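Local coordinates for protein TsrD (Streptomyces laurentii, PDB 5X7L) that belongs to the SnoaL-like polyketide cyclase family and is built on the NTF2-like fold of helices packed against a curved antiparallel sheet, at residues L17-E22 with A52-W57. Sequence-based numbering, arbitrary orientation.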
loop_
_atom_site.group_PDB
_atom_site.type_symbol
_atom_site.label_atom_id
_atom_site.label_comp_id
_atom_site.label_asym_id
_atom_site.label_seq_id
_atom_site.Cartn_x
_atom_site.Cartn_y
_atom_site.Cartn_z
ATOM N N LEU B 17 -1.512 15.213 7.998
ATOM C CA LEU B 17 -0.914 14.613 9.187
ATOM C C LEU B 17 -1.407 15.295 10.462
ATOM O O LEU B 17 -1.716 14.624 11.451
ATOM C CB LEU B 17 0.610 14.682 9.116
ATOM C CG LEU B 17 1.274 13.919 7.965
ATOM C CD1 LEU B 17 2.736 14.322 7.867
ATOM C CD2 LEU B 17 1.131 12.412 8.123
ATOM N N ALA B 18 -1.488 16.623 10.435
ATOM C CA ALA B 18 -1.899 17.389 11.611
ATOM C C ALA B 18 -3.342 17.081 12.020
ATOM O O ALA B 18 -3.663 17.080 13.206
ATOM C CB ALA B 18 -1.723 18.879 11.365
ATOM N N ALA B 19 -4.213 16.820 11.047
ATOM C CA ALA B 19 -5.606 16.480 11.352
ATOM C C ALA B 19 -5.671 15.279 12.293
ATOM O O ALA B 19 -6.403 15.289 13.284
ATOM C CB ALA B 19 -6.383 16.192 10.077
ATOM N N TYR B 20 -4.898 14.247 11.974
ATOM C CA TYR B 20 -4.861 13.035 12.784
ATOM C C TYR B 20 -4.106 13.241 14.091
ATOM O O TYR B 20 -4.603 12.892 15.160
ATOM C CB TYR B 20 -4.233 11.882 11.998
ATOM C CG TYR B 20 -5.126 11.362 10.899
ATOM C CD1 TYR B 20 -5.148 11.974 9.653
ATOM C CD2 TYR B 20 -5.961 10.263 11.108
ATOM C CE1 TYR B 20 -5.972 11.512 8.640
ATOM C CE2 TYR B 20 -6.788 9.791 10.094
ATOM C CZ TYR B 20 -6.787 10.422 8.862
ATOM O OH TYR B 20 -7.596 9.969 7.844
ATOM N N ASN B 21 -2.907 13.808 14.012
ATOM C CA ASN B 21 -2.062 13.944 15.196
ATOM C C ASN B 21 -2.664 14.877 16.250
ATOM O O ASN B 21 -2.477 14.668 17.449
ATOM C CB ASN B 21 -0.657 14.402 14.795
ATOM C CG ASN B 21 0.136 13.300 14.117
ATOM O OD1 ASN B 21 0.109 12.152 14.554
ATOM N ND2 ASN B 21 0.838 13.640 13.048
ATOM N N GLU B 22 -3.404 15.884 15.801
ATOM C CA GLU B 22 -4.053 16.827 16.711
ATOM C C GLU B 22 -5.523 16.497 16.959
ATOM O O GLU B 22 -6.167 17.138 17.785
ATOM C CB GLU B 22 -3.931 18.253 16.168
ATOM C CG GLU B 22 -2.492 18.703 15.991
ATOM C CD GLU B 22 -2.362 20.043 15.295
ATOM O OE1 GLU B 22 -3.356 20.799 15.240
ATOM O OE2 GLU B 22 -1.255 20.342 14.800
ATOM N N ALA B 52 -15.485 12.544 9.894
ATOM C CA ALA B 52 -15.989 11.484 10.768
ATOM C C ALA B 52 -14.882 10.500 11.156
ATOM O O ALA B 52 -14.835 10.025 12.293
ATOM C CB ALA B 52 -17.145 10.748 10.102
ATOM N N ALA B 53 -13.996 10.198 10.214
ATOM C CA ALA B 53 -12.860 9.322 10.501
ATOM C C ALA B 53 -11.951 9.925 11.575
ATOM O O ALA B 53 -11.534 9.227 12.499
ATOM C CB ALA B 53 -12.073 9.029 9.231
ATOM N N ILE B 54 -11.662 11.221 11.466
ATOM C CA ILE B 54 -10.832 11.903 12.466
ATOM C C ILE B 54 -11.445 11.770 13.855
ATOM O O ILE B 54 -10.749 11.440 14.814
ATOM C CB ILE B 54 -10.638 13.408 12.147
ATOM C CG1 ILE B 54 -9.885 13.602 10.827
ATOM C CG2 ILE B 54 -9.908 14.118 13.286
ATOM C CD1 ILE B 54 -8.515 12.959 10.772
ATOM N N ARG B 55 -12.746 12.018 13.959
ATOM C CA ARG B 55 -13.433 11.929 15.244
ATOM C C ARG B 55 -13.389 10.509 15.798
ATOM O O ARG B 55 -13.194 10.314 16.997
ATOM C CB ARG B 55 -14.881 12.403 15.120
ATOM C CG ARG B 55 -15.013 13.868 14.749
ATOM C CD ARG B 55 -16.421 14.380 15.002
ATOM N NE ARG B 55 -17.420 13.630 14.244
ATOM C CZ ARG B 55 -17.763 13.883 12.982
ATOM N NH1 ARG B 55 -17.188 14.874 12.309
ATOM N NH2 ARG B 55 -18.683 13.134 12.387
ATOM N N ARG B 56 -13.556 9.521 14.923
ATOM C CA ARG B 56 -13.523 8.119 15.340
ATOM C C ARG B 56 -12.153 7.726 15.884
ATOM O O ARG B 56 -12.058 7.108 16.946
ATOM C CB ARG B 56 -13.912 7.197 14.181
ATOM C CG ARG B 56 -13.765 5.715 14.496
ATOM C CD ARG B 56 -14.322 4.839 13.383
ATOM N NE ARG B 56 -13.722 5.138 12.083
ATOM C CZ ARG B 56 -12.526 4.714 11.678
ATOM N NH1 ARG B 56 -11.767 3.963 12.470
ATOM N NH2 ARG B 56 -12.086 5.048 10.471
ATOM N N TRP B 57 -11.094 8.074 15.161
ATOM C CA TRP B 57 -9.744 7.749 15.615
ATOM C C TRP B 57 -9.412 8.445 16.932
ATOM O O TRP B 57 -8.768 7.861 17.801
ATOM C CB TRP B 57 -8.701 8.124 14.567
ATOM C CG TRP B 57 -8.707 7.267 13.341
ATOM C CD1 TRP B 57 -8.908 7.684 12.061
ATOM C CD2 TRP B 57 -8.485 5.852 13.272
ATOM N NE1 TRP B 57 -8.831 6.620 11.196
ATOM C CE2 TRP B 57 -8.573 5.483 11.915
ATOM C CE3 TRP B 57 -8.228 4.860 14.226
ATOM C CZ2 TRP B 57 -8.407 4.165 11.485
ATOM C CZ3 TRP B 57 -8.063 3.549 13.798
ATOM C CH2 TRP B 57 -8.155 3.214 12.438
HETATM O O HOH W 1 -8.781 7.356 8.259
#
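Ile-54 sets its terminal methyl squarely on the ring of Tyr-20, and this CH-pi contact is central to the meeting of the two helices. Ile-54 CD1 stands 3.4 Å from the centroid of the Tyr-20 ring and only 3° off its normal, and it therefore lies at nearly equal range from all six ring carbons. The two side chains cross at about a right angle. In Ile-54, CG1 lies anti to the carbonyl carbon, and a second bend at chi2 carries CD1 out over the ring while CG2 takes the position anti to the backbone N. Ala-19, next to Tyr-20 on helix 6-22, adds an apolar touch, its CB 3.9 Å from Ile-54 CD1; CG2 of Ile-54 also packs against the carbonyl oxygen of Ala-19.

Trp-57 meets the tyrosine at its rim. Trp-57 CD1 lies 3.6 Å from Tyr-20 CE2, near the plane of the phenol, and the phenol and the five-membered ring meet obliquely, their planes at 49°.

No direct hydrogen bond joins the segments. A single water instead bridges the tyrosine hydroxyl and the indole N-H, 2.9 Å from Tyr-20 OH and accepting from Trp-57 NE1 at 3.0 Å. It lies close to the plane of both rings, an arrangement consistent with a bridge that limits how they turn against each other.

Helices 6-22 and 47-60 run roughly parallel here, their segment axes 9.5 Å apart and inclined at 32°. Pro-25 adds to the packing on Ile-54. Towards the sheet, Tyr-20 rests on Leu-66 and Trp-57 on Leu-64, both of strand 61-74, while Phe-84 of strand 77-88 meets the indole edge-to-face, seating the helix pair against the antiparallel sheet of the NTF2-like fold.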